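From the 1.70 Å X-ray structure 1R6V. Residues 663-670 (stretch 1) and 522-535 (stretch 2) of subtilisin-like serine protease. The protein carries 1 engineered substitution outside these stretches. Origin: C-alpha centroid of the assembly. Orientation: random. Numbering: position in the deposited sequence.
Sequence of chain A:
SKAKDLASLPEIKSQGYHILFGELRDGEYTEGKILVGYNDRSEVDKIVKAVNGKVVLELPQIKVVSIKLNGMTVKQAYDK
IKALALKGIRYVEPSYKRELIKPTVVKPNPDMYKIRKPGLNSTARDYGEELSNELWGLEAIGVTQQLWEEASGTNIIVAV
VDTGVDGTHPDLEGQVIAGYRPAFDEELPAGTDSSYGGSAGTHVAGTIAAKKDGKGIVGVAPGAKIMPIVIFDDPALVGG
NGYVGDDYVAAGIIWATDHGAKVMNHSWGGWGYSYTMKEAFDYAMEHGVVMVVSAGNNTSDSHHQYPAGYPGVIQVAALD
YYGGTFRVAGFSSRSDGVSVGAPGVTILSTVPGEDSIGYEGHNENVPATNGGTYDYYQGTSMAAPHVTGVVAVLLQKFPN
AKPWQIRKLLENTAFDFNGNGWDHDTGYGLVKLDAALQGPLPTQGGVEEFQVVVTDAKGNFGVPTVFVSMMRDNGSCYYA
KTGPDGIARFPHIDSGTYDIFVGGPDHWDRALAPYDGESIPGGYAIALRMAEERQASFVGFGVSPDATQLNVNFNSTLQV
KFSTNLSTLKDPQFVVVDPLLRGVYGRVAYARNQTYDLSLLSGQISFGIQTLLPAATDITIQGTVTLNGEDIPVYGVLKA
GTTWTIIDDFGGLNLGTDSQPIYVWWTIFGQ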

# COMPACT_ATOMS: atom_id res chain seq x y z
N TYR A 663 3.84 3.65 -30.06
CA TYR A 663 4.27 2.37 -30.61
C TYR A 663 4.94 1.52 -29.55
O TYR A 663 5.49 2.04 -28.58
CB TYR A 663 5.26 2.57 -31.76
CG TYR A 663 4.58 2.98 -33.05
CD1 TYR A 663 4.40 4.33 -33.37
CD2 TYR A 663 4.09 2.02 -33.94
CE1 TYR A 663 3.73 4.71 -34.53
CE2 TYR A 663 3.42 2.39 -35.10
CZ TYR A 663 3.25 3.73 -35.38
OH TYR A 663 2.57 4.11 -36.52
N VAL A 664 4.86 0.21 -29.74
CA VAL A 664 5.50 -0.76 -28.85
C VAL A 664 6.92 -0.26 -28.64
O VAL A 664 7.58 0.22 -29.58
CB VAL A 664 5.49 -2.17 -29.50
CG1 VAL A 664 6.52 -3.07 -28.85
CG2 VAL A 664 4.10 -2.80 -29.35
N TRP A 665 7.39 -0.33 -27.40
CA TRP A 665 8.73 0.14 -27.10
C TRP A 665 9.60 -0.90 -26.45
O TRP A 665 9.12 -1.95 -26.01
CB TRP A 665 8.65 1.38 -26.20
CG TRP A 665 8.05 1.12 -24.85
CD1 TRP A 665 8.72 0.74 -23.71
CD2 TRP A 665 6.67 1.20 -24.50
NE1 TRP A 665 7.83 0.59 -22.67
CE2 TRP A 665 6.56 0.86 -23.13
CE3 TRP A 665 5.50 1.53 -25.21
CZ2 TRP A 665 5.33 0.85 -22.44
CZ3 TRP A 665 4.27 1.52 -24.53
CH2 TRP A 665 4.20 1.18 -23.16
N TRP A 666 10.90 -0.60 -26.42
CA TRP A 666 11.93 -1.47 -25.83
C TRP A 666 12.48 -0.67 -24.66
O TRP A 666 12.90 0.48 -24.82
CB TRP A 666 13.02 -1.75 -26.86
CG TRP A 666 12.46 -2.30 -28.13
CD1 TRP A 666 11.94 -1.59 -29.17
CD2 TRP A 666 12.26 -3.69 -28.44
NE1 TRP A 666 11.42 -2.44 -30.11
CE2 TRP A 666 11.60 -3.74 -29.69
CE3 TRP A 666 12.56 -4.89 -27.79
CZ2 TRP A 666 11.24 -4.94 -30.30
CZ3 TRP A 666 12.20 -6.09 -28.39
CH2 TRP A 666 11.55 -6.10 -29.64
N THR A 667 12.48 -1.29 -23.49
CA THR A 667 12.93 -0.64 -22.26
C THR A 667 14.36 -1.05 -21.92
O THR A 667 14.64 -2.22 -21.67
CB THR A 667 11.96 -1.01 -21.11
OG1 THR A 667 10.63 -0.61 -21.48
CG2 THR A 667 12.33 -0.29 -19.82
N ILE A 668 15.26 -0.07 -21.91
CA ILE A 668 16.67 -0.31 -21.62
C ILE A 668 17.23 0.71 -20.63
O ILE A 668 16.63 1.76 -20.37
CB ILE A 668 17.51 -0.30 -22.92
CG1 ILE A 668 17.38 1.05 -23.64
CG2 ILE A 668 17.08 -1.45 -23.81
CD1 ILE A 668 16.10 1.23 -24.38
N PHE A 669 18.41 0.39 -20.09
CA PHE A 669 19.02 1.24 -19.07
C PHE A 669 20.44 1.71 -19.36
O PHE A 669 21.06 2.38 -18.53
CB PHE A 669 18.95 0.50 -17.73
CG PHE A 669 17.57 -0.04 -17.43
CD1 PHE A 669 17.22 -1.33 -17.82
CD2 PHE A 669 16.61 0.77 -16.85
CE1 PHE A 669 15.91 -1.80 -17.65
CE2 PHE A 669 15.30 0.32 -16.68
CZ PHE A 669 14.95 -0.97 -17.07
N GLY A 670 20.95 1.38 -20.54
CA GLY A 670 22.29 1.81 -20.90
C GLY A 670 23.39 0.99 -20.25
O GLY A 670 23.17 -0.10 -19.75
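Stretch 2 (522-535) GGYAIALRMAEERQ

Stretch 2 runs along stretch 1 in the same general sense, as the CA register shows: Val664 lies nearest Gly523 (CA to CA 7.3 Å), Thr667 nearest Ala527 (CA to CA 5.9 Å) and Phe669 nearest Arg534 (CA to CA 9.2 Å). It is mostly loop, with a 3-10 segment at 530-532, and no backbone-to-backbone hydrogen bond joins it to the strand that includes Trp666, Thr667 and Ile668; side chains make the direct links.

The approach begins at Gly523, whose phi/psi of 86/35 would jam a CB against the preceding carbonyl; its O lies 3.6 Å from Trp665 CH2. Along the same indole edge follows Ala525 O, 3.4 Å from Trp665 CZ2. Next, Ile526 O accepts a hydrogen bond from Trp665 NE1 (3.0 Å, 161°). Ala527 points its CB away, leaving its CA 3.8 Å from Thr667 OG1. Leu528 (chi1 m, chi2 t) points toward stretch 1 and covers a face of this indole, with CD1 3.8 Å from the six-membered ring centroid and 10° off the normal; CD1 also lies 4.0 Å from Val664 CG1.

Arg529 extends its side chain with chi2 and chi3 both t. NH1 donates to Trp665 O (2.8 Å, 169°), while the guanidinium lies flat on Trp666, centres 3.6 Å apart and planes at 6°, a cation-pi arrangement. Glu532, in the 3-10 segment, holds Arg529 through a salt bridge (OE2 to NH1 2.9 Å), and the same OE2 accepts from Thr667 N (2.7 Å, 170°). Its OE1 accepts a hydrogen bond from Arg529 N (2.9 Å, 144°), so one carboxylate braces the turn and also accepts from a strand amide. Water 1 donates to Glu532 O and Thr667 O, each 2.9 Å from its oxygen. Finally, Arg534 CG rests 3.5 Å from Phe669 CE1, before Gln535 passes out of reach.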

# COMPACT_ATOMS: atom_id res chain seq x y z
N GLY A 522 -1.30 -3.76 -23.56
CA GLY A 522 -2.10 -2.56 -23.65
C GLY A 522 -1.21 -1.34 -23.67
O GLY A 522 -1.61 -0.26 -24.10
N GLY A 523 0.02 -1.53 -23.21
CA GLY A 523 0.96 -0.42 -23.14
C GLY A 523 0.78 0.32 -21.82
O GLY A 523 0.94 1.53 -21.75
N TYR A 524 0.46 -0.42 -20.76
CA TYR A 524 0.25 0.20 -19.45
C TYR A 524 1.44 0.04 -18.50
O TYR A 524 1.73 0.94 -17.70
CB TYR A 524 -0.99 -0.40 -18.78
CG TYR A 524 -2.20 -0.46 -19.67
CD1 TYR A 524 -2.62 0.65 -20.39
CD2 TYR A 524 -2.91 -1.65 -19.81
CE1 TYR A 524 -3.73 0.58 -21.23
CE2 TYR A 524 -4.02 -1.73 -20.65
CZ TYR A 524 -4.43 -0.62 -21.36
OH TYR A 524 -5.52 -0.72 -22.19
N ALA A 525 2.11 -1.10 -18.58
CA ALA A 525 3.26 -1.36 -17.72
C ALA A 525 4.47 -0.57 -18.19
O ALA A 525 4.51 -0.06 -19.30
CB ALA A 525 3.57 -2.86 -17.71
N ILE A 526 5.48 -0.47 -17.33
CA ILE A 526 6.68 0.26 -17.68
C ILE A 526 7.44 -0.53 -18.75
O ILE A 526 7.94 0.05 -19.71
CB ILE A 526 7.59 0.43 -16.48
CG1 ILE A 526 6.93 1.39 -15.47
CG2 ILE A 526 8.94 0.94 -16.92
CD1 ILE A 526 6.68 2.79 -16.02
N ALA A 527 7.53 -1.84 -18.53
CA ALA A 527 8.23 -2.73 -19.44
C ALA A 527 7.20 -3.67 -20.04
O ALA A 527 6.26 -4.10 -19.36
CB ALA A 527 9.29 -3.54 -18.68
N LEU A 528 7.38 -4.01 -21.31
CA LEU A 528 6.44 -4.88 -22.00
C LEU A 528 6.90 -6.33 -22.08
O LEU A 528 6.10 -7.21 -22.44
CB LEU A 528 6.21 -4.36 -23.42
CG LEU A 528 5.70 -2.91 -23.50
CD1 LEU A 528 5.61 -2.45 -24.96
CD2 LEU A 528 4.33 -2.83 -22.84
N ARG A 529 8.16 -6.59 -21.73
CA ARG A 529 8.72 -7.93 -21.83
C ARG A 529 9.55 -8.38 -20.63
O ARG A 529 10.30 -7.59 -20.07
CB ARG A 529 9.60 -8.03 -23.07
CG ARG A 529 8.94 -7.50 -24.32
CD ARG A 529 9.90 -7.52 -25.50
NE ARG A 529 9.34 -6.79 -26.62
CZ ARG A 529 9.23 -5.47 -26.68
NH1 ARG A 529 9.65 -4.72 -25.67
NH2 ARG A 529 8.66 -4.89 -27.73
N MET A 530 9.43 -9.66 -20.29
CA MET A 530 10.19 -10.22 -19.17
C MET A 530 11.69 -10.04 -19.45
O MET A 530 12.49 -9.84 -18.53
CB MET A 530 9.86 -11.70 -18.98
CG MET A 530 10.48 -12.33 -17.74
SD MET A 530 10.01 -14.06 -17.52
CE MET A 530 8.59 -13.87 -16.48
N ALA A 531 12.06 -10.09 -20.73
CA ALA A 531 13.46 -9.95 -21.11
C ALA A 531 14.06 -8.59 -20.73
O ALA A 531 15.28 -8.45 -20.69
CB ALA A 531 13.62 -10.19 -22.62
N GLU A 532 13.21 -7.61 -20.46
CA GLU A 532 13.67 -6.28 -20.10
C GLU A 532 13.93 -6.13 -18.59
O GLU A 532 14.61 -5.20 -18.16
CB GLU A 532 12.66 -5.23 -20.55
CG GLU A 532 12.47 -5.23 -22.06
CD GLU A 532 11.27 -4.46 -22.53
OE1 GLU A 532 10.20 -4.59 -21.88
OE2 GLU A 532 11.39 -3.73 -23.54
N GLU A 533 13.39 -7.05 -17.81
CA GLU A 533 13.58 -7.01 -16.36
C GLU A 533 15.05 -7.20 -16.01
O GLU A 533 15.75 -7.99 -16.62
CB GLU A 533 12.75 -8.11 -15.69
CG GLU A 533 12.82 -8.07 -14.16
CD GLU A 533 12.17 -9.27 -13.49
OE1 GLU A 533 12.25 -9.36 -12.24
OE2 GLU A 533 11.58 -10.12 -14.20
N ARG A 534 15.51 -6.44 -15.01
CA ARG A 534 16.89 -6.51 -14.54
C ARG A 534 16.79 -6.88 -13.05
O ARG A 534 15.78 -6.61 -12.41
CB ARG A 534 17.58 -5.15 -14.67
CG ARG A 534 17.48 -4.49 -16.04
CD ARG A 534 18.52 -5.05 -17.00
NE ARG A 534 18.29 -6.46 -17.22
CZ ARG A 534 19.22 -7.35 -17.52
NH1 ARG A 534 20.49 -6.99 -17.65
NH2 ARG A 534 18.87 -8.61 -17.69
N GLN A 535 17.84 -7.49 -12.52
CA GLN A 535 17.85 -7.88 -11.11
C GLN A 535 19.19 -7.57 -10.45
O GLN A 535 20.23 -7.50 -11.11
CB GLN A 535 17.56 -9.38 -10.97
CG GLN A 535 16.19 -9.80 -11.49
CD GLN A 535 15.94 -11.29 -11.31
OE1 GLN A 535 16.83 -12.11 -11.53
NE2 GLN A 535 14.71 -11.64 -10.92
O HOH W 1 16.30 -4.04 -20.18